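Local coordinates for protein peroxisomal acyl-coenzyme A oxidase 1 (PDB 1W07) that catalyses the FAD-dependent desaturation of long- and medium-chain acyl-CoAs to 2-trans-enoyl-CoAs, passing the electrons to oxygen to give hydrogen peroxide in peroxisomal beta-oxidation, at residues Trp103-Pro108 and Gly133-Thr138; Gln137-His142 and Leu149-Thr154; Ala190-Asn195 and Gly200-Ile205. The protein carries 1 engineered substitution. All blocks are in the same frame, centred on the assembly; numbering follows the deposited sequence.

Interaction 1: Trp103-Pro108 and Gly133-Thr138; sequences WGMFVP and GCYAQT. With FAD (flavin-adenine dinucleotide), chain I.
Phe106 lies flat against the backbone of Gly133, where a helix of the N-terminal alpha domain in this acyl-CoA dehydrogenase-type fold crosses the first strand of the middle beta domain. The short axes of 103-108 and 133-136 run almost perpendicular, 85° apart. CA of Gly133 sits 3.4 Å from the centroid of the Phe106 ring, a CH-pi contact over the ring centre; a CB at this position would run into Phe106 CG, so only glycine lets the ring come so close. With CG anti to the backbone N (chi1 -179°), the Phe106 ring is laid over Gly133, and its other neighbours include Ala126 of helix 116-128.

The preceding residue, Met105, meets Tyr135. Their CB atoms touch at 3.6 Å, and the bent methionine chain carries CE over the centre of the phenol ring, 4.0 Å from its centroid, while SD follows obliquely in a Met-aromatic contact. The Met105 side chain also comes within about 4 Å of that of Glu424, the inferred proton acceptor.

The end of the strand and the loop that follows hold the pyrimidine side of the flavin. Tyr135 O accepts from FAD N3 at 2.8 Å, and the amides of Gln137 and Thr138 both donate to FAD O2. Thr138 OG1 donates to FAD N1 at 2.8 Å and accepts from the ribityl O3' of the FAD at 2.9 Å.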
# COMPACT_ATOMS: atom_id res chain seq x y z
N TRP B 103 25.11 -1.73 -14.99
CA TRP B 103 26.06 -1.05 -14.11
C TRP B 103 25.93 -1.46 -12.63
O TRP B 103 26.92 -1.48 -11.90
CB TRP B 103 25.88 0.47 -14.19
CG TRP B 103 26.22 1.08 -15.53
CD1 TRP B 103 25.46 1.97 -16.23
CD2 TRP B 103 27.40 0.87 -16.29
NE1 TRP B 103 26.10 2.33 -17.39
CE2 TRP B 103 27.30 1.67 -17.45
CE3 TRP B 103 28.55 0.08 -16.11
CZ2 TRP B 103 28.30 1.70 -18.43
CZ3 TRP B 103 29.55 0.12 -17.09
CH2 TRP B 103 29.41 0.93 -18.23
N GLY B 104 24.71 -1.78 -12.21
CA GLY B 104 24.49 -2.13 -10.82
C GLY B 104 24.70 -3.57 -10.39
O GLY B 104 24.94 -3.83 -9.21
N MET B 105 24.62 -4.51 -11.34
CA MET B 105 24.78 -5.92 -11.00
C MET B 105 25.74 -6.70 -11.90
O MET B 105 26.64 -7.39 -11.41
CB MET B 105 23.41 -6.61 -11.02
CG MET B 105 22.42 -6.08 -9.98
SD MET B 105 22.97 -6.28 -8.27
CE MET B 105 22.23 -7.91 -7.87
N PHE B 106 25.53 -6.61 -13.21
CA PHE B 106 26.37 -7.32 -14.16
C PHE B 106 27.84 -6.98 -13.97
O PHE B 106 28.67 -7.87 -13.81
CB PHE B 106 25.93 -6.98 -15.59
CG PHE B 106 26.72 -7.69 -16.65
CD1 PHE B 106 26.64 -9.07 -16.77
CD2 PHE B 106 27.53 -6.98 -17.53
CE1 PHE B 106 27.35 -9.74 -17.75
CE2 PHE B 106 28.25 -7.64 -18.52
CZ PHE B 106 28.15 -9.03 -18.64
N VAL B 107 28.17 -5.68 -13.96
CA VAL B 107 29.55 -5.26 -13.78
C VAL B 107 30.11 -5.63 -12.41
O VAL B 107 31.18 -6.23 -12.31
CB VAL B 107 29.69 -3.74 -14.02
CG1 VAL B 107 31.04 -3.24 -13.51
CG2 VAL B 107 29.56 -3.45 -15.50
N PRO B 108 29.40 -5.26 -11.33
CA PRO B 108 29.87 -5.59 -9.98
C PRO B 108 30.12 -7.09 -9.80
O PRO B 108 31.01 -7.49 -9.04
CB PRO B 108 28.74 -5.09 -9.10
CG PRO B 108 28.26 -3.87 -9.86
CD PRO B 108 28.24 -4.36 -11.28
N GLY B 133 24.87 -6.53 -20.29
CA GLY B 133 24.61 -7.67 -19.44
C GLY B 133 23.56 -7.47 -18.37
O GLY B 133 23.19 -6.34 -18.02
N CYS B 134 23.07 -8.59 -17.85
CA CYS B 134 22.06 -8.58 -16.80
C CYS B 134 22.46 -9.63 -15.76
O CYS B 134 23.39 -10.40 -15.99
CB CYS B 134 20.68 -8.92 -17.39
SG CYS B 134 20.58 -10.47 -18.33
N TYR B 135 21.76 -9.63 -14.63
CA TYR B 135 22.04 -10.55 -13.52
C TYR B 135 20.95 -11.63 -13.50
O TYR B 135 19.87 -11.41 -12.95
CB TYR B 135 22.02 -9.76 -12.20
CG TYR B 135 22.62 -10.47 -11.02
CD1 TYR B 135 24.00 -10.52 -10.85
CD2 TYR B 135 21.81 -11.11 -10.07
CE1 TYR B 135 24.56 -11.18 -9.76
CE2 TYR B 135 22.37 -11.77 -8.99
CZ TYR B 135 23.74 -11.81 -8.85
OH TYR B 135 24.30 -12.50 -7.80
N ALA B 136 21.24 -12.80 -14.07
CA ALA B 136 20.25 -13.87 -14.13
C ALA B 136 20.42 -14.92 -13.04
O ALA B 136 21.06 -15.96 -13.23
CB ALA B 136 20.27 -14.52 -15.50
N GLN B 137 19.84 -14.64 -11.88
CA GLN B 137 19.95 -15.57 -10.78
C GLN B 137 18.59 -16.22 -10.49
O GLN B 137 18.42 -17.42 -10.63
CB GLN B 137 20.49 -14.83 -9.55
CG GLN B 137 20.53 -15.64 -8.26
CD GLN B 137 21.23 -14.89 -7.13
OE1 GLN B 137 22.44 -14.70 -7.16
NE2 GLN B 137 20.46 -14.43 -6.15
N THR B 138 17.62 -15.39 -10.11
CA THR B 138 16.29 -15.86 -9.77
C THR B 138 15.61 -16.71 -10.86
O THR B 138 15.77 -16.46 -12.05
CB THR B 138 15.38 -14.67 -9.41
OG1 THR B 138 15.94 -14.01 -8.27
CG2 THR B 138 13.97 -15.13 -9.09
PA FAD I . 9.84 -16.03 -1.34
O1A FAD I . 11.20 -15.99 -0.75
O2A FAD I . 9.41 -17.29 -1.99
O5B FAD I . 8.79 -15.63 -0.19
C5B FAD I . 7.38 -15.68 -0.43
C4B FAD I . 6.62 -15.61 0.89
O4B FAD I . 7.08 -16.71 1.71
C3B FAD I . 6.95 -14.32 1.66
O3B FAD I . 5.88 -13.99 2.54
C2B FAD I . 8.19 -14.74 2.46
O2B FAD I . 8.27 -13.98 3.67
C1B FAD I . 7.81 -16.18 2.83
N9A FAD I . 9.01 -16.99 3.12
C8A FAD I . 9.85 -17.50 2.22
N7A FAD I . 10.82 -18.17 2.84
C5A FAD I . 10.60 -18.08 4.15
C6A FAD I . 11.25 -18.58 5.27
N6A FAD I . 12.40 -19.24 5.16
N1A FAD I . 10.70 -18.33 6.53
C2A FAD I . 9.53 -17.58 6.64
N3A FAD I . 8.94 -17.11 5.55
C4A FAD I . 9.44 -17.34 4.33
N1 FAD I . 16.38 -11.52 -9.56
C2 FAD I . 17.57 -11.62 -10.29
O2 FAD I . 18.25 -12.64 -10.23
N3 FAD I . 17.96 -10.54 -11.11
C4 FAD I . 17.16 -9.39 -11.19
O4 FAD I . 17.53 -8.45 -11.89
C4X FAD I . 15.97 -9.32 -10.47
N5 FAD I . 15.13 -8.21 -10.60
C5X FAD I . 13.92 -8.13 -9.90
C6 FAD I . 13.04 -7.07 -10.13
C7 FAD I . 11.80 -7.05 -9.52
C7M FAD I . 10.86 -5.88 -9.81
C8 FAD I . 11.42 -8.09 -8.66
C8M FAD I . 10.06 -8.09 -7.98
C9 FAD I . 12.31 -9.14 -8.43
C9A FAD I . 13.56 -9.17 -9.04
N10 FAD I . 14.43 -10.25 -8.87
C10 FAD I . 15.59 -10.37 -9.65
C1' FAD I . 14.10 -11.36 -7.94
C2' FAD I . 14.35 -10.93 -6.49
O2' FAD I . 15.70 -10.46 -6.36
C3' FAD I . 14.09 -12.02 -5.45
O3' FAD I . 14.91 -13.16 -5.73
C4' FAD I . 12.63 -12.46 -5.40
O4' FAD I . 11.75 -11.36 -5.66
C5' FAD I . 12.33 -13.05 -4.03
O5' FAD I . 10.93 -13.31 -3.89
P FAD I . 10.37 -14.81 -3.82
O1P FAD I . 9.34 -14.93 -4.88
O2P FAD I . 11.52 -15.75 -3.83
O3P FAD I . 9.67 -14.82 -2.38

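Interaction 2: Gln137-His142 and Leu149-Thr154; sequences QTELGH and LETTAT. With FAD (flavin-adenine dinucleotide), chain I.
The His142 ring has the backbone N of Leu149 over one face, displaced toward the rim, and a water in its plane at the edge, 2.6 Å from ND1. The same water is hydrogen-bonded to Glu139 OE1 and Glu150 OE2, linking the ring to two carboxylates that do not touch directly. The ring and the Glu150 carboxylate stand 78° apart. At the far edge, His142 NE2 is hydrogen-bonded to Glu321 of the second subunit, and Glu150 OE2 also bonds Thr170.

The Glu139 carboxylate is the other flat group. Glu139 OE1 receives the amide N of Glu150 at 2.7 Å in a virtually straight bond, met on the syn side but 26° out of plane. Glu139 OE2 takes the amide N of Thr151 at 3.1 Å on its syn lone pair, and also the hydroxyl OG1 of Thr151, at a modelled 2.5 Å that is very short and so doubtful in detail. Lys173 completes the grip with a salt bridge to OE2, which probably favours the ionised carboxylate.

These bonds close the loop between strands 133-136 and 152-156 of the middle beta domain; the start of this loop, Gln137 and Thr138, binds the flavin. An alanine in place of Glu139 would remove the carboxylate, and is likely to leave the amides of Glu150 and Thr151 and the Thr151 hydroxyl without this acceptor, and Lys173 without this countercharge.

Leu149 packs against the aliphatic part of Glu139. With CG anti to the carbonyl carbon (chi1 -64°), Leu149 places its CD2 3.5 Å from both Glu139 CG and Gln137 O. Leu149 CD1 meets Gln137 CG at 4.1 Å, the two side chains crossing at about a right angle.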
# COMPACT_ATOMS: atom_id res chain seq x y z
N GLN B 137 19.84 -14.64 -11.88
CA GLN B 137 19.95 -15.57 -10.78
C GLN B 137 18.59 -16.22 -10.49
O GLN B 137 18.42 -17.42 -10.63
CB GLN B 137 20.49 -14.83 -9.55
CG GLN B 137 20.53 -15.64 -8.26
CD GLN B 137 21.23 -14.89 -7.13
OE1 GLN B 137 22.44 -14.70 -7.16
NE2 GLN B 137 20.46 -14.43 -6.15
N THR B 138 17.62 -15.39 -10.11
CA THR B 138 16.29 -15.86 -9.77
C THR B 138 15.61 -16.71 -10.86
O THR B 138 15.77 -16.46 -12.05
CB THR B 138 15.38 -14.67 -9.41
OG1 THR B 138 15.94 -14.01 -8.27
CG2 THR B 138 13.97 -15.13 -9.09
N GLU B 139 14.85 -17.70 -10.41
CA GLU B 139 14.12 -18.58 -11.31
C GLU B 139 12.66 -18.58 -10.87
O GLU B 139 12.32 -18.04 -9.82
CB GLU B 139 14.67 -20.02 -11.24
CG GLU B 139 16.20 -20.09 -11.20
CD GLU B 139 16.76 -21.52 -11.29
OE1 GLU B 139 16.22 -22.43 -10.63
OE2 GLU B 139 17.76 -21.70 -12.01
N LEU B 140 11.81 -19.21 -11.67
CA LEU B 140 10.39 -19.31 -11.35
C LEU B 140 10.19 -19.91 -9.97
O LEU B 140 9.43 -19.39 -9.16
CB LEU B 140 9.67 -20.18 -12.38
CG LEU B 140 9.02 -19.44 -13.56
CD1 LEU B 140 8.56 -20.43 -14.63
CD2 LEU B 140 7.85 -18.62 -13.04
N GLY B 141 10.89 -21.00 -9.70
CA GLY B 141 10.74 -21.65 -8.42
C GLY B 141 11.61 -21.21 -7.27
O GLY B 141 11.36 -21.61 -6.13
N HIS B 142 12.62 -20.37 -7.52
CA HIS B 142 13.53 -19.94 -6.45
C HIS B 142 14.05 -18.51 -6.56
O HIS B 142 14.66 -18.12 -7.57
CB HIS B 142 14.74 -20.89 -6.36
CG HIS B 142 14.38 -22.29 -5.97
ND1 HIS B 142 13.87 -23.20 -6.87
CD2 HIS B 142 14.42 -22.91 -4.77
CE1 HIS B 142 13.61 -24.33 -6.23
NE2 HIS B 142 13.94 -24.18 -4.96
N LEU B 149 18.45 -23.08 -6.51
CA LEU B 149 18.41 -22.91 -7.97
C LEU B 149 18.53 -24.27 -8.64
O LEU B 149 19.30 -25.12 -8.17
CB LEU B 149 19.55 -22.01 -8.45
CG LEU B 149 19.52 -20.56 -7.96
CD1 LEU B 149 20.64 -19.77 -8.61
CD2 LEU B 149 18.15 -19.95 -8.26
N GLU B 150 17.78 -24.47 -9.72
CA GLU B 150 17.75 -25.72 -10.48
C GLU B 150 18.60 -25.71 -11.75
O GLU B 150 18.98 -26.77 -12.25
CB GLU B 150 16.30 -26.08 -10.87
CG GLU B 150 15.33 -26.16 -9.71
CD GLU B 150 13.93 -26.51 -10.14
OE1 GLU B 150 13.73 -27.63 -10.67
OE2 GLU B 150 13.02 -25.68 -9.95
N THR B 151 18.88 -24.53 -12.28
CA THR B 151 19.68 -24.46 -13.50
C THR B 151 21.03 -25.14 -13.24
O THR B 151 21.64 -24.96 -12.19
CB THR B 151 19.88 -22.99 -13.95
OG1 THR B 151 18.60 -22.41 -14.20
CG2 THR B 151 20.72 -22.93 -15.25
N THR B 152 21.49 -25.93 -14.20
CA THR B 152 22.75 -26.62 -14.03
C THR B 152 23.82 -26.19 -15.02
O THR B 152 23.52 -25.73 -16.11
CB THR B 152 22.57 -28.15 -14.16
OG1 THR B 152 22.00 -28.45 -15.44
CG2 THR B 152 21.65 -28.67 -13.10
N ALA B 153 25.08 -26.34 -14.60
CA ALA B 153 26.23 -26.02 -15.42
C ALA B 153 27.19 -27.21 -15.29
O ALA B 153 27.96 -27.30 -14.33
CB ALA B 153 26.89 -24.73 -14.94
N THR B 154 27.13 -28.13 -16.25
CA THR B 154 27.97 -29.33 -16.21
C THR B 154 29.14 -29.24 -17.19
O THR B 154 28.95 -28.98 -18.38
CB THR B 154 27.14 -30.59 -16.55
OG1 THR B 154 25.89 -30.52 -15.86
CG2 THR B 154 27.89 -31.86 -16.11
PA FAD I . 9.84 -16.03 -1.34
O1A FAD I . 11.20 -15.99 -0.75
O2A FAD I . 9.41 -17.29 -1.99
O5B FAD I . 8.79 -15.63 -0.19
C5B FAD I . 7.38 -15.68 -0.43
C4B FAD I . 6.62 -15.61 0.89
O4B FAD I . 7.08 -16.71 1.71
C3B FAD I . 6.95 -14.32 1.66
O3B FAD I . 5.88 -13.99 2.54
C2B FAD I . 8.19 -14.74 2.46
O2B FAD I . 8.27 -13.98 3.67
C1B FAD I . 7.81 -16.18 2.83
N9A FAD I . 9.01 -16.99 3.12
C8A FAD I . 9.85 -17.50 2.22
N7A FAD I . 10.82 -18.17 2.84
C5A FAD I . 10.60 -18.08 4.15
C6A FAD I . 11.25 -18.58 5.27
N6A FAD I . 12.40 -19.24 5.16
N1A FAD I . 10.70 -18.33 6.53
C2A FAD I . 9.53 -17.58 6.64
N3A FAD I . 8.94 -17.11 5.55
C4A FAD I . 9.44 -17.34 4.33
N1 FAD I . 16.38 -11.52 -9.56
C2 FAD I . 17.57 -11.62 -10.29
O2 FAD I . 18.25 -12.64 -10.23
N3 FAD I . 17.96 -10.54 -11.11
C4 FAD I . 17.16 -9.39 -11.19
O4 FAD I . 17.53 -8.45 -11.89
C4X FAD I . 15.97 -9.32 -10.47
N5 FAD I . 15.13 -8.21 -10.60
C5X FAD I . 13.92 -8.13 -9.90
C6 FAD I . 13.04 -7.07 -10.13
C7 FAD I . 11.80 -7.05 -9.52
C7M FAD I . 10.86 -5.88 -9.81
C8 FAD I . 11.42 -8.09 -8.66
C8M FAD I . 10.06 -8.09 -7.98
C9 FAD I . 12.31 -9.14 -8.43
C9A FAD I . 13.56 -9.17 -9.04
N10 FAD I . 14.43 -10.25 -8.87
C10 FAD I . 15.59 -10.37 -9.65
C1' FAD I . 14.10 -11.36 -7.94
C2' FAD I . 14.35 -10.93 -6.49
O2' FAD I . 15.70 -10.46 -6.36
C3' FAD I . 14.09 -12.02 -5.45
O3' FAD I . 14.91 -13.16 -5.73
C4' FAD I . 12.63 -12.46 -5.40
O4' FAD I . 11.75 -11.36 -5.66
C5' FAD I . 12.33 -13.05 -4.03
O5' FAD I . 10.93 -13.31 -3.89
P FAD I . 10.37 -14.81 -3.82
O1P FAD I . 9.34 -14.93 -4.88
O2P FAD I . 11.52 -15.75 -3.83
O3P FAD I . 9.67 -14.82 -2.38
O HOH W 1 13.84 -23.07 -9.42

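Interaction 3: Ala190-Asn195 and Gly200-Ile205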
# COMPACT_ATOMS: atom_id res chain seq x y z
N ALA B 190 24.09 -21.09 -11.62
CA ALA B 190 23.61 -22.47 -11.69
C ALA B 190 24.47 -23.36 -10.83
O ALA B 190 25.55 -22.97 -10.38
CB ALA B 190 23.65 -22.96 -13.15
N ARG B 191 23.99 -24.58 -10.61
CA ARG B 191 24.71 -25.56 -9.81
C ARG B 191 25.92 -26.03 -10.62
O ARG B 191 25.77 -26.52 -11.74
CB ARG B 191 23.79 -26.75 -9.51
CG ARG B 191 22.39 -26.34 -9.07
CD ARG B 191 21.67 -27.50 -8.37
NE ARG B 191 22.23 -27.72 -7.04
CZ ARG B 191 21.88 -27.05 -5.95
NH1 ARG B 191 20.95 -26.10 -6.02
NH2 ARG B 191 22.49 -27.29 -4.80
N LEU B 192 27.11 -25.87 -10.05
CA LEU B 192 28.33 -26.28 -10.73
C LEU B 192 28.45 -27.81 -10.66
O LEU B 192 28.57 -28.38 -9.57
CB LEU B 192 29.54 -25.62 -10.08
CG LEU B 192 30.83 -25.50 -10.89
CD1 LEU B 192 31.89 -24.83 -10.04
CD2 LEU B 192 31.31 -26.87 -11.34
N ILE B 193 28.41 -28.46 -11.81
CA ILE B 193 28.52 -29.91 -11.86
C ILE B 193 29.78 -30.33 -12.62
O ILE B 193 29.99 -29.94 -13.77
CB ILE B 193 27.28 -30.53 -12.54
CG1 ILE B 193 26.00 -30.10 -11.82
CG2 ILE B 193 27.38 -32.04 -12.49
CD1 ILE B 193 24.73 -30.65 -12.46
N THR B 194 30.62 -31.12 -11.95
CA THR B 194 31.85 -31.63 -12.54
C THR B 194 32.30 -32.86 -11.77
O THR B 194 32.13 -32.94 -10.55
CB THR B 194 32.97 -30.56 -12.51
OG1 THR B 194 34.11 -31.05 -13.22
CG2 THR B 194 33.37 -30.24 -11.09
N ASN B 195 32.87 -33.82 -12.48
CA ASN B 195 33.33 -35.06 -11.85
C ASN B 195 32.18 -35.76 -11.12
O ASN B 195 32.37 -36.35 -10.06
CB ASN B 195 34.48 -34.77 -10.88
CG ASN B 195 35.83 -34.79 -11.56
OD1 ASN B 195 35.99 -34.30 -12.68
ND2 ASN B 195 36.83 -35.34 -10.87
N GLY B 200 27.58 -26.71 -5.82
CA GLY B 200 26.88 -25.50 -5.44
C GLY B 200 26.71 -24.45 -6.53
O GLY B 200 27.14 -24.62 -7.67
N ILE B 201 26.09 -23.34 -6.15
CA ILE B 201 25.80 -22.24 -7.05
C ILE B 201 27.03 -21.40 -7.41
O ILE B 201 27.74 -20.92 -6.53
CB ILE B 201 24.73 -21.30 -6.45
CG1 ILE B 201 23.53 -22.11 -5.96
CG2 ILE B 201 24.33 -20.24 -7.47
CD1 ILE B 201 22.83 -22.89 -7.03
N HIS B 202 27.25 -21.23 -8.70
CA HIS B 202 28.37 -20.43 -9.21
C HIS B 202 27.88 -19.53 -10.34
O HIS B 202 26.81 -19.74 -10.90
CB HIS B 202 29.48 -21.34 -9.74
CG HIS B 202 30.30 -21.98 -8.66
ND1 HIS B 202 29.85 -23.05 -7.92
CD2 HIS B 202 31.52 -21.67 -8.17
CE1 HIS B 202 30.75 -23.37 -7.01
NE2 HIS B 202 31.78 -22.55 -7.14
N GLY B 203 28.69 -18.53 -10.67
CA GLY B 203 28.35 -17.60 -11.73
C GLY B 203 29.06 -17.92 -13.04
O GLY B 203 30.26 -18.21 -13.05
N PHE B 204 28.32 -17.87 -14.14
CA PHE B 204 28.83 -18.17 -15.47
C PHE B 204 28.39 -17.10 -16.47
O PHE B 204 27.24 -16.68 -16.47
CB PHE B 204 28.30 -19.53 -15.93
CG PHE B 204 28.64 -20.67 -15.02
CD1 PHE B 204 29.71 -21.52 -15.31
CD2 PHE B 204 27.91 -20.90 -13.85
CE1 PHE B 204 30.04 -22.57 -14.46
CE2 PHE B 204 28.23 -21.95 -12.99
CZ PHE B 204 29.31 -22.79 -13.30
N ILE B 205 29.31 -16.65 -17.32
CA ILE B 205 28.98 -15.65 -18.33
C ILE B 205 28.42 -16.38 -19.54
O ILE B 205 29.03 -17.33 -20.04
CB ILE B 205 30.22 -14.84 -18.76
CG1 ILE B 205 30.72 -14.00 -17.59
CG2 ILE B 205 29.90 -13.96 -19.98
CD1 ILE B 205 32.01 -13.26 -17.85
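Ala190 and His202 form an antiparallel hydrogen-bonded pair in the beta hairpin of strands 185-194 and 197-207, in the middle beta domain. Ala190 N donates to His202 O at 3.1 Å, nearly in line with the carbonyl, and His202 N returns the bond to Ala190 O at 3.0 Å. Next along, Arg191 and Ile201 make a non-hydrogen-bonded pair, whose CA atoms each offer a CH to a carbonyl of the opposite strand. The hairpin is strongly coiled: the axes of these short segments stand 101° apart.

Gly200 O serves two donors on opposite faces of its carbonyl plane. Leu192 N comes in at 2.7 Å, almost straight, and His202 ND1 at 3.1 Å from well above the plane, though the oxygen stays in the plane of the imidazole. With NE2 bonded to Tyr267, both nitrogens of His202 have partners and the ring is fixed in its rotation.

Arg191 sends its polar end beyond the hairpin pair, NE to Asp198 in a salt bridge and NH1 to the carbonyls of Gln147 and Leu149, while its CG touches Ile201 CD1.

Leu192 packs in the bend between the two strands, against His202 and Phe204. Its CG, anti to the backbone N (chi1 -159°), meets the edge of the Phe204 ring at CZ, 3.9 Å away, and its CD1 sits over the centre of the His202 imidazole, 3.4 Å from the centroid.

In the fold
The contacts follow the chain in order, and all reach one mixed sheet of the middle beta domain. Interactions 1 and 2 share Gln137 and Thr138: the first sets helix 98-113 against strand 133-136, the second closes the loop running on to strand 152-156, and both touch the FAD. Their centres are about 15 Å apart. Interaction 3 lies farther from the flavin, its centre about 10 Å from that of interaction 2 and about 17 Å from that of interaction 1. Strand 185-194 runs parallel to both 133-136 and 152-156, with Arg191 N and Ile193 N reaching Thr151 O and Ala153 O. The flavin-binding loop thus runs directly into the sheet that the hairpin 185-207 extends.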